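Local coordinates for replicase polyprotein 1a (Avian infectious bronchitis virus, PDB 3LD1) that is of unknown function but is the nsp2a part, probably N-terminal, of gammacoronavirus non-structural protein 2, released from the replicase polyprotein, at residues Ala199-Ala204 with Thr229-Ile234; Met217-Val222 with Phe260-Ala265. The protein carries 3 engineered substitutions. One frame throughout, in Å; residues are numbered along the deposited sequence.

Contact 1 of 2, residues Ala199-Ala204 with Thr229-Ile234; sequences AALKMA and TCLASI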
loop_
_atom_site.group_PDB
_atom_site.type_symbol
_atom_site.label_atom_id
_atom_site.label_comp_id
_atom_site.label_asym_id
_atom_site.label_seq_id
_atom_site.Cartn_x
_atom_site.Cartn_y
_atom_site.Cartn_z
ATOM N N ALA A 199 -9.434 11.197 -5.016
ATOM C CA ALA A 199 -10.032 9.922 -5.296
ATOM C C ALA A 199 -8.923 8.828 -5.543
ATOM O O ALA A 199 -9.100 7.634 -5.263
ATOM C CB ALA A 199 -10.950 10.067 -6.516
ATOM N N ALA A 200 -7.764 9.229 -6.052
ATOM C CA ALA A 200 -6.749 8.215 -6.284
ATOM C C ALA A 200 -6.158 7.792 -4.922
ATOM O O ALA A 200 -5.825 6.631 -4.661
ATOM C CB ALA A 200 -5.700 8.804 -7.175
ATOM N N LEU A 201 -6.112 8.752 -4.036
ATOM C CA LEU A 201 -5.507 8.539 -2.780
ATOM C C LEU A 201 -6.372 7.732 -1.850
ATOM O O LEU A 201 -5.884 6.942 -1.051
ATOM C CB LEU A 201 -5.245 9.894 -2.174
ATOM C CG LEU A 201 -4.312 9.950 -1.031
ATOM C CD1 LEU A 201 -2.991 9.364 -1.544
ATOM C CD2 LEU A 201 -4.224 11.395 -0.780
ATOM N N LYS A 202 -7.673 7.916 -1.927
ATOM C CA LYS A 202 -8.541 6.965 -1.201
ATOM C C LYS A 202 -8.274 5.545 -1.715
ATOM O O LYS A 202 -8.032 4.621 -0.937
ATOM C CB LYS A 202 -10.038 7.295 -1.397
ATOM C CG LYS A 202 -10.546 8.677 -0.882
ATOM C CD LYS A 202 -11.995 8.921 -1.417
ATOM C CE LYS A 202 -12.630 10.123 -0.683
ATOM N NZ LYS A 202 -13.726 10.706 -1.530
ATOM N N MET A 203 -8.292 5.370 -3.033
ATOM C CA MET A 203 -8.090 4.058 -3.616
ATOM C C MET A 203 -6.778 3.483 -3.080
ATOM O O MET A 203 -6.725 2.349 -2.616
ATOM C CB MET A 203 -8.142 4.116 -5.127
ATOM C CG MET A 203 -7.994 2.706 -5.739
ATOM S SD MET A 203 -6.240 2.139 -5.684
ATOM C CE MET A 203 -5.811 2.210 -7.421
ATOM N N ALA A 204 -5.741 4.304 -3.066
ATOM C CA ALA A 204 -4.448 3.848 -2.630
ATOM C C ALA A 204 -4.426 3.559 -1.150
ATOM O O ALA A 204 -3.758 2.585 -0.725
ATOM C CB ALA A 204 -3.370 4.864 -3.004
ATOM N N THR A 229 -0.974 2.269 -7.836
ATOM C CA THR A 229 -1.662 3.415 -7.277
ATOM C C THR A 229 -0.854 4.657 -7.496
ATOM O O THR A 229 0.324 4.614 -7.907
ATOM C CB THR A 229 -1.816 3.258 -5.765
ATOM O OG1 THR A 229 -0.576 3.569 -5.093
ATOM C CG2 THR A 229 -2.298 1.814 -5.429
ATOM N N CYS A 230 -1.445 5.784 -7.184
ATOM C CA CYS A 230 -0.702 7.001 -7.260
ATOM C C CYS A 230 0.438 6.995 -6.239
ATOM O O CYS A 230 1.192 7.935 -6.140
ATOM C CB CYS A 230 -1.626 8.181 -7.022
ATOM S SG CYS A 230 -2.254 8.292 -5.315
ATOM N N LEU A 231 0.554 5.968 -5.427
ATOM C CA LEU A 231 1.676 5.943 -4.535
ATOM C C LEU A 231 2.841 5.180 -5.175
ATOM O O LEU A 231 3.889 5.055 -4.539
ATOM C CB LEU A 231 1.295 5.341 -3.193
ATOM C CG LEU A 231 0.303 6.148 -2.342
ATOM C CD1 LEU A 231 -0.050 5.501 -0.978
ATOM C CD2 LEU A 231 0.850 7.540 -2.091
ATOM N N ALA A 232 2.706 4.761 -6.431
ATOM C CA ALA A 232 3.809 4.006 -7.116
ATOM C C ALA A 232 5.075 4.781 -7.111
ATOM O O ALA A 232 6.209 4.243 -7.114
ATOM C CB ALA A 232 3.490 3.685 -8.590
ATOM N N SER A 233 4.879 6.085 -7.186
ATOM C CA SER A 233 6.024 6.918 -7.354
ATOM C C SER A 233 6.964 6.722 -6.123
ATOM O O SER A 233 8.141 7.090 -6.162
ATOM C CB SER A 233 5.551 8.335 -7.564
ATOM O OG SER A 233 5.138 8.866 -6.315
ATOM N N ILE A 234 6.501 6.132 -5.028
ATOM C CA ILE A 234 7.486 5.854 -4.009
ATOM C C ILE A 234 8.338 4.585 -4.365
ATOM O O ILE A 234 9.580 4.605 -4.353
ATOM C CB ILE A 234 6.959 5.954 -2.555
ATOM C CG1 ILE A 234 6.891 4.611 -1.928
ATOM C CG2 ILE A 234 5.627 6.692 -2.354
ATOM C CD1 ILE A 234 7.748 4.583 -0.774
HETATM O O HOH W 1 -4.459 5.714 -7.057
#
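The methyl of A204 is met by three consecutive residues, T229, C230 and L231, where the chain turns toward its next helix. T229 comes closest, with its CB 3.6 Å from A204 CB. Its chi1 of 78° sets OG1 between the backbone N and the carbonyl carbon, and sends CG2 out beside the N toward M203. There the thioether lies 4.0 Å away, SD to T229 CG2: M203 has CG anti to its backbone N, and bends at chi2 and chi3 bring SD and then CE slantwise beside the threonine methyl.

C230 reaches from A204 back to A200, one helical turn earlier. Its chi1 of 69° puts SG against the helix surface, 3.9 Å from A200 CB and 4.0 Å from L201 CD1. A200 and A204 thus offer a low face on which the turn can lie. L231 adds CD1, 3.9 Å from A204 CB. No direct hydrogen bond crosses; instead a water donates to A200 O (2.9 Å) and accepts from C230 N (3.0 Å). OG1 of T229 caps the turn through L231 N, though that nitrogen is less surely placed, and also bonds to F226 O.

The contact joins helix 194-207 to the type I turn leading into helix 232-243. Helix 174-185 packs against both sides of it, with L185 on L201 and F181 on L231, while K202 reaches A137 O and touches helices 30-46 and 140-162.

Contact 2 of 2, residues Met217-Val222 with Phe260-Ala265; sequences MERTLV and FFREAA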
loop_
_atom_site.group_PDB
_atom_site.type_symbol
_atom_site.label_atom_id
_atom_site.label_comp_id
_atom_site.label_asym_id
_atom_site.label_seq_id
_atom_site.Cartn_x
_atom_site.Cartn_y
_atom_site.Cartn_z
ATOM N N MET A 217 12.216 -7.105 -6.307
ATOM C CA MET A 217 12.076 -7.329 -7.684
ATOM C C MET A 217 13.069 -6.487 -8.503
ATOM O O MET A 217 13.190 -5.239 -8.337
ATOM C CB MET A 217 10.685 -6.922 -8.095
ATOM C CG MET A 217 9.552 -7.629 -7.346
ATOM S SD MET A 217 7.835 -7.074 -7.785
ATOM C CE MET A 217 7.423 -7.957 -9.319
ATOM N N GLU A 218 13.748 -7.169 -9.420
ATOM C CA GLU A 218 14.683 -6.527 -10.316
ATOM C C GLU A 218 15.713 -5.717 -9.525
ATOM O O GLU A 218 16.093 -4.583 -9.909
ATOM C CB GLU A 218 13.928 -5.712 -11.371
ATOM C CG GLU A 218 13.184 -6.603 -12.394
ATOM C CD GLU A 218 14.107 -7.686 -12.978
ATOM O OE1 GLU A 218 15.193 -7.294 -13.476
ATOM O OE2 GLU A 218 13.796 -8.923 -12.895
ATOM N N ARG A 219 16.148 -6.328 -8.414
ATOM C CA ARG A 219 17.127 -5.756 -7.488
ATOM C C ARG A 219 16.702 -4.455 -6.852
ATOM O O ARG A 219 17.567 -3.656 -6.464
ATOM C CB ARG A 219 18.477 -5.527 -8.129
ATOM C CG ARG A 219 19.050 -6.714 -8.856
ATOM C CD ARG A 219 20.112 -6.286 -9.911
ATOM N NE ARG A 219 20.544 -7.485 -10.608
ATOM C CZ ARG A 219 20.101 -7.927 -11.801
ATOM N NH1 ARG A 219 19.201 -7.226 -12.554
ATOM N NH2 ARG A 219 20.588 -9.110 -12.259
ATOM N N THR A 220 15.402 -4.230 -6.706
ATOM C CA THR A 220 14.918 -3.156 -5.846
ATOM C C THR A 220 14.008 -3.759 -4.839
ATOM O O THR A 220 13.341 -4.784 -5.124
ATOM C CB THR A 220 13.988 -2.125 -6.571
ATOM O OG1 THR A 220 14.180 -2.138 -7.982
ATOM C CG2 THR A 220 14.225 -0.804 -6.071
ATOM N N LEU A 221 13.950 -3.090 -3.680
ATOM C CA LEU A 221 12.852 -3.235 -2.763
ATOM C C LEU A 221 11.631 -2.633 -3.477
ATOM O O LEU A 221 11.769 -1.700 -4.238
ATOM C CB LEU A 221 13.168 -2.444 -1.509
ATOM C CG LEU A 221 14.199 -3.056 -0.534
ATOM C CD1 LEU A 221 14.703 -2.078 0.537
ATOM C CD2 LEU A 221 13.597 -4.244 0.168
ATOM N N VAL A 222 10.460 -3.241 -3.326
ATOM C CA VAL A 222 9.216 -2.641 -3.767
ATOM C C VAL A 222 8.133 -2.936 -2.730
ATOM O O VAL A 222 8.159 -3.941 -2.104
ATOM C CB VAL A 222 8.787 -3.032 -5.214
ATOM C CG1 VAL A 222 9.969 -3.561 -6.043
ATOM C CG2 VAL A 222 7.547 -3.970 -5.239
ATOM N N PHE A 260 21.452 -7.442 -3.075
ATOM C CA PHE A 260 20.137 -7.402 -3.602
ATOM C C PHE A 260 20.153 -8.010 -4.978
ATOM O O PHE A 260 20.578 -7.362 -5.943
ATOM C CB PHE A 260 19.692 -5.939 -3.683
ATOM C CG PHE A 260 19.388 -5.343 -2.349
ATOM C CD1 PHE A 260 20.375 -4.760 -1.592
ATOM C CD2 PHE A 260 18.099 -5.380 -1.835
ATOM C CE1 PHE A 260 20.084 -4.237 -0.318
ATOM C CE2 PHE A 260 17.794 -4.879 -0.554
ATOM C CZ PHE A 260 18.772 -4.303 0.203
ATOM N N PHE A 261 19.681 -9.260 -5.027
ATOM C CA PHE A 261 19.723 -10.102 -6.177
ATOM C C PHE A 261 18.412 -9.950 -6.912
ATOM O O PHE A 261 17.602 -9.108 -6.548
ATOM C CB PHE A 261 19.930 -11.500 -5.667
ATOM C CG PHE A 261 21.383 -11.828 -5.395
ATOM C CD1 PHE A 261 21.850 -11.965 -4.109
ATOM C CD2 PHE A 261 22.304 -11.948 -6.461
ATOM C CE1 PHE A 261 23.209 -12.226 -3.865
ATOM C CE2 PHE A 261 23.625 -12.206 -6.217
ATOM C CZ PHE A 261 24.080 -12.326 -4.901
ATOM N N ARG A 262 18.170 -10.729 -7.967
ATOM C CA ARG A 262 16.962 -10.448 -8.821
ATOM C C ARG A 262 15.731 -10.259 -7.969
ATOM O O ARG A 262 15.009 -9.325 -8.130
ATOM C CB ARG A 262 16.694 -11.552 -9.874
ATOM C CG ARG A 262 16.932 -11.157 -11.340
ATOM C CD ARG A 262 18.182 -11.789 -11.905
ATOM N NE ARG A 262 18.004 -12.903 -12.878
ATOM C CZ ARG A 262 17.825 -14.197 -12.568
ATOM N NH1 ARG A 262 17.706 -14.605 -11.279
ATOM N NH2 ARG A 262 17.730 -15.103 -13.559
ATOM N N GLU A 263 15.564 -11.152 -7.013
ATOM C CA GLU A 263 14.305 -11.402 -6.357
ATOM C C GLU A 263 14.445 -11.608 -4.906
ATOM O O GLU A 263 13.521 -12.079 -4.333
ATOM C CB GLU A 263 13.702 -12.692 -6.909
ATOM C CG GLU A 263 13.034 -12.524 -8.248
ATOM C CD GLU A 263 12.874 -13.882 -8.948
ATOM O OE1 GLU A 263 11.789 -14.096 -9.593
ATOM O OE2 GLU A 263 13.844 -14.729 -8.826
ATOM N N ALA A 264 15.582 -11.272 -4.300
ATOM C CA ALA A 264 15.771 -11.463 -2.859
ATOM C C ALA A 264 16.879 -10.583 -2.309
ATOM O O ALA A 264 17.817 -10.209 -3.048
ATOM C CB ALA A 264 16.099 -12.930 -2.531
ATOM N N ALA A 265 16.782 -10.282 -1.007
ATOM C CA ALA A 265 17.814 -9.573 -0.319
ATOM C C ALA A 265 18.441 -10.477 0.689
ATOM O O ALA A 265 17.706 -11.153 1.447
ATOM C CB ALA A 265 17.267 -8.413 0.402
#
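With chi1 at -51°, R219 holds CG beside its own backbone N, and the chain then runs extended from CG to NE alongside the 260-265 loop. R219 CG comes to rest 3.4 Å from F260 O. Farther out, R219 and R262 lie side by side pointing the same way: R262 CG lies over one face of the R219 guanidinium, and the bend at chi2 carries R262 CD to 3.6 Å from R219 NH2. The two guanidinium planes are 49° apart.

The backbones meet at the tip of a two-residue type I' hairpin, M217 to T220. R219 N bonds to R262 O at 3.2 Å, almost straight at 170°, with the donor above the carbonyl plane. R219 CA adds a CH...O contact of 3.5 Å to F261 O. On the apolar flank, L221 CG sits 4.0 Å from F260 CE2, and F242 meets the F260 ring edge-to-face.

R219 NH2 and R262 NE are 4.6 Å apart, a proximity of like charges that other groups probably ease. R219 NE donates to G251 O, R262 makes a long, weak ion pair with E310, and the E218 carboxylate, 5.8 Å from OE2 to R262 NE, would contribute at longer range.

Their segments alternate along the chain, 199-204, 217-222, 229-234 and then 260-265, so the two contacts are interleaved rather than nested. Their centres lie 22 Å apart and their nearest atoms about 7 Å, without touching. Helix 232-243 spans the gap: contact 1 holds the turn at its start, while V238, A239 and F242 farther along pack against residues of contact 2. Contact 1 packs together the helical part near the middle of this elongated chain. Contact 2, farther out, sets the hairpin of strands 214-217 and 220-223 against the end of strand 258-260 and the loop to 265-269 in the four-stranded antiparallel sheet, and so joins the hairpin to the strands that follow.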